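Local coordinates for protein mannosephosphate isomerase, putative (Archaeoglobus fulgidus, PDB 1ZX5) that probably interconverts mannose 6-phosphate and fructose 6-phosphate as a zinc-dependent type 1 isomerase of the cupin clan, at residues Val52-Gln57 and Ile62-Lys67. Residues are numbered along the deposited sequence; the frame is centred on the assembly and turned at random.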
ATOM      1  N   VAL A  52      -4.308  -3.219 -17.484  1.00 33.86           N
ATOM      2  CA  VAL A  52      -2.990  -2.751 -17.888  1.00 34.99           C
ATOM      3  C   VAL A  52      -2.811  -2.699 -19.410  1.00 36.74           C
ATOM      4  O   VAL A  52      -3.552  -3.346 -20.158  1.00 36.29           O
ATOM      5  CB  VAL A  52      -1.853  -3.597 -17.226  1.00 34.60           C
ATOM      6  CG1 VAL A  52      -1.919  -3.490 -15.709  1.00 33.23           C
ATOM      7  CG2 VAL A  52      -1.905  -5.057 -17.677  1.00 32.82           C
ATOM      8  N   LEU A  53      -1.826  -1.912 -19.843  1.00 39.05           N
ATOM      9  CA  LEU A  53      -1.410  -1.866 -21.247  1.00 41.57           C
ATOM     10  C   LEU A  53      -0.070  -2.571 -21.442  1.00 42.37           C
ATOM     11  O   LEU A  53       0.968  -2.114 -20.936  1.00 42.19           O
ATOM     12  CB  LEU A  53      -1.268  -0.417 -21.727  1.00 42.14           C
ATOM     13  CG  LEU A  53      -2.509   0.430 -22.003  1.00 44.03           C
ATOM     14  CD1 LEU A  53      -2.157   1.919 -21.862  1.00 46.38           C
ATOM     15  CD2 LEU A  53      -3.101   0.111 -23.376  1.00 45.18           C
ATOM     16  N   VAL A  54      -0.105  -3.674 -22.181  1.00 43.68           N
ATOM     17  CA  VAL A  54       1.113  -4.385 -22.551  1.00 45.20           C
ATOM     18  C   VAL A  54       1.414  -4.184 -24.047  1.00 46.48           C
ATOM     19  O   VAL A  54       0.716  -4.737 -24.908  1.00 46.65           O
ATOM     20  CB  VAL A  54       1.043  -5.889 -22.175  1.00 45.04           C
ATOM     21  CG1 VAL A  54       2.278  -6.631 -22.698  1.00 45.12           C
ATOM     22  CG2 VAL A  54       0.924  -6.053 -20.664  1.00 44.00           C
ATOM     23  N   LYS A  55       2.448  -3.384 -24.337  1.00 48.02           N
ATOM     24  CA  LYS A  55       2.799  -2.995 -25.718  1.00 49.55           C
ATOM     25  C   LYS A  55       1.601  -2.364 -26.466  1.00 49.81           C
ATOM     26  O   LYS A  55       1.402  -2.596 -27.666  1.00 49.99           O
ATOM     27  CB  LYS A  55       3.382  -4.193 -26.505  1.00 49.90           C
ATOM     28  CG  LYS A  55       4.845  -4.555 -26.170  1.00 51.90           C
ATOM     29  CD  LYS A  55       5.108  -6.057 -26.393  1.00 54.45           C
ATOM     30  CE  LYS A  55       6.577  -6.356 -26.740  1.00 55.67           C
ATOM     31  NZ  LYS A  55       7.476  -6.450 -25.549  1.00 56.40           N
ATOM     32  N   GLY A  56       0.798  -1.583 -25.746  1.00 50.03           N
ATOM     33  CA  GLY A  56      -0.360  -0.937 -26.351  1.00 50.17           C
ATOM     34  C   GLY A  56      -1.699  -1.667 -26.299  1.00 50.36           C
ATOM     35  O   GLY A  56      -2.734  -1.057 -26.606  1.00 50.65           O
ATOM     36  N   GLN A  57      -1.693  -2.946 -25.911  0.50 50.18           N
ATOM     37  CA  GLN A  57      -2.937  -3.723 -25.778  0.50 49.89           C
ATOM     38  C   GLN A  57      -3.402  -3.877 -24.326  0.50 49.54           C
ATOM     39  O   GLN A  57      -2.589  -4.003 -23.403  0.50 49.60           O
ATOM     40  CB  GLN A  57      -2.826  -5.097 -26.447  0.50 49.85           C
ATOM     41  CG  GLN A  57      -2.970  -5.064 -27.961  0.50 50.31           C
ATOM     42  CD  GLN A  57      -1.704  -4.612 -28.653  0.50 50.84           C
ATOM     43  OE1 GLN A  57      -0.604  -4.733 -28.104  0.50 51.02           O
ATOM     44  NE2 GLN A  57      -1.849  -4.082 -29.867  0.50 51.15           N
ATOM     45  N   ILE A  62      -5.220  -9.704 -13.573  1.00 35.66           N
ATOM     46  CA  ILE A  62      -5.515 -11.097 -13.249  1.00 35.30           C
ATOM     47  C   ILE A  62      -5.132 -11.995 -14.435  1.00 34.92           C
ATOM     48  O   ILE A  62      -4.482 -13.024 -14.246  1.00 34.61           O
ATOM     49  CB  ILE A  62      -6.985 -11.249 -12.782  1.00 35.24           C
ATOM     50  CG1 ILE A  62      -7.128 -10.583 -11.399  1.00 34.98           C
ATOM     51  CG2 ILE A  62      -7.425 -12.726 -12.773  1.00 34.93           C
ATOM     52  CD1 ILE A  62      -8.533 -10.597 -10.812  1.00 35.79           C
ATOM     53  N   GLU A  63      -5.532 -11.600 -15.643  0.50 34.72           N
ATOM     54  CA  GLU A  63      -5.106 -12.296 -16.847  0.50 34.74           C
ATOM     55  C   GLU A  63      -3.581 -12.243 -16.938  0.50 34.45           C
ATOM     56  O   GLU A  63      -2.928 -13.283 -17.050  0.50 34.52           O
ATOM     57  CB  GLU A  63      -5.755 -11.692 -18.099  0.50 34.73           C
ATOM     58  CG  GLU A  63      -5.575 -12.525 -19.368  0.50 34.96           C
ATOM     59  CD  GLU A  63      -6.319 -11.955 -20.568  0.50 35.24           C
ATOM     60  OE1 GLU A  63      -7.538 -11.695 -20.459  0.50 36.25           O
ATOM     61  OE2 GLU A  63      -5.689 -11.781 -21.631  0.50 36.03           O
ATOM     62  N   LEU A  64      -3.016 -11.038 -16.843  1.00 34.25           N
ATOM     63  CA  LEU A  64      -1.557 -10.874 -16.935  1.00 33.66           C
ATOM     64  C   LEU A  64      -0.810 -11.840 -15.999  1.00 33.05           C
ATOM     65  O   LEU A  64       0.134 -12.507 -16.414  1.00 32.56           O
ATOM     66  CB  LEU A  64      -1.133  -9.417 -16.672  1.00 33.30           C
ATOM     67  CG  LEU A  64       0.375  -9.147 -16.806  1.00 33.60           C
ATOM     68  CD1 LEU A  64       0.817  -9.113 -18.277  1.00 33.60           C
ATOM     69  CD2 LEU A  64       0.778  -7.878 -16.097  1.00 32.85           C
ATOM     70  N   PHE A  65      -1.260 -11.927 -14.751  1.00 32.71           N
ATOM     71  CA  PHE A  65      -0.608 -12.778 -13.770  1.00 32.84           C
ATOM     72  C   PHE A  65      -0.775 -14.281 -14.061  1.00 33.58           C
ATOM     73  O   PHE A  65       0.174 -15.047 -13.908  1.00 33.74           O
ATOM     74  CB  PHE A  65      -1.054 -12.427 -12.344  1.00 32.30           C
ATOM     75  CG  PHE A  65      -0.303 -13.172 -11.276  1.00 31.54           C
ATOM     76  CD1 PHE A  65       1.016 -12.842 -10.976  1.00 31.61           C
ATOM     77  CD2 PHE A  65      -0.903 -14.214 -10.584  1.00 30.27           C
ATOM     78  CE1 PHE A  65       1.724 -13.534  -9.988  1.00 31.07           C
ATOM     79  CE2 PHE A  65      -0.205 -14.915  -9.597  1.00 30.61           C
ATOM     80  CZ  PHE A  65       1.110 -14.567  -9.293  1.00 30.65           C
ATOM     81  N   SER A  66      -1.956 -14.716 -14.495  1.00 34.36           N
ATOM     82  CA  SER A  66      -2.114 -16.138 -14.815  1.00 35.53           C
ATOM     83  C   SER A  66      -1.269 -16.563 -16.034  1.00 35.51           C
ATOM     84  O   SER A  66      -0.779 -17.687 -16.078  1.00 35.65           O
ATOM     85  CB  SER A  66      -3.591 -16.544 -14.966  1.00 35.82           C
ATOM     86  OG  SER A  66      -4.211 -15.865 -16.041  1.00 37.86           O
ATOM     87  N   LYS A  67      -1.069 -15.654 -16.987  1.00 35.63           N
ATOM     88  CA  LYS A  67      -0.268 -15.944 -18.184  1.00 36.05           C
ATOM     89  C   LYS A  67       1.240 -15.729 -18.027  1.00 35.73           C
ATOM     90  O   LYS A  67       2.021 -16.366 -18.731  1.00 35.77           O
ATOM     91  CB  LYS A  67      -0.757 -15.129 -19.381  1.00 36.25           C
ATOM     92  CG  LYS A  67      -2.134 -15.514 -19.860  1.00 39.33           C
ATOM     93  CD  LYS A  67      -2.568 -14.684 -21.060  1.00 43.86           C
ATOM     94  CE  LYS A  67      -3.989 -15.079 -21.482  1.00 47.42           C
ATOM     95  NZ  LYS A  67      -4.332 -14.606 -22.857  1.00 49.28           N
TER
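Leu64 reaches from the first turn of helix 61-73 to Val52 and Val54, two alternate residues on one face of a beta hairpin. Strands 51-54 and 57-60 form that hairpin, closed by a type I' turn from Val54 to Gln57, and the chain passes from its second strand directly into the helix, which packs back over the sheet. The closer-packed side is wholly apolar. The isobutyl group of Leu64 divides its methyls between the two valines: CD1 lies 3.9 Å from Val54 CG2, the side chains crossing at a slant, while CD2 faces Val52 CG2 at 4.2 Å. The CB of Leu64 points toward the strand, and CG, anti to the backbone N (chi1 -178°), lies beside the carbonyl carbon. Leu59 of strand 57-60 touches both Val54 and Leu64, and Leu72 packs against Leu64 farther along the helix. The contact is small, burying 98 Å² in all, and its centre lies about 21 Å from the centre of the chain. Its outer side is looser and polar. The turn at Lys55 and Gly56 is exposed; on the helix, Lys67 NZ makes a long, weak salt bridge to Glu63 OE2 at 3.4 Å. One turn of the helix is gripped twice at Glu63 O, which accepts Lys67 N at 3.0 Å and Ser66 OG at 3.1 Å, the latter 21° out of the carbonyl plane.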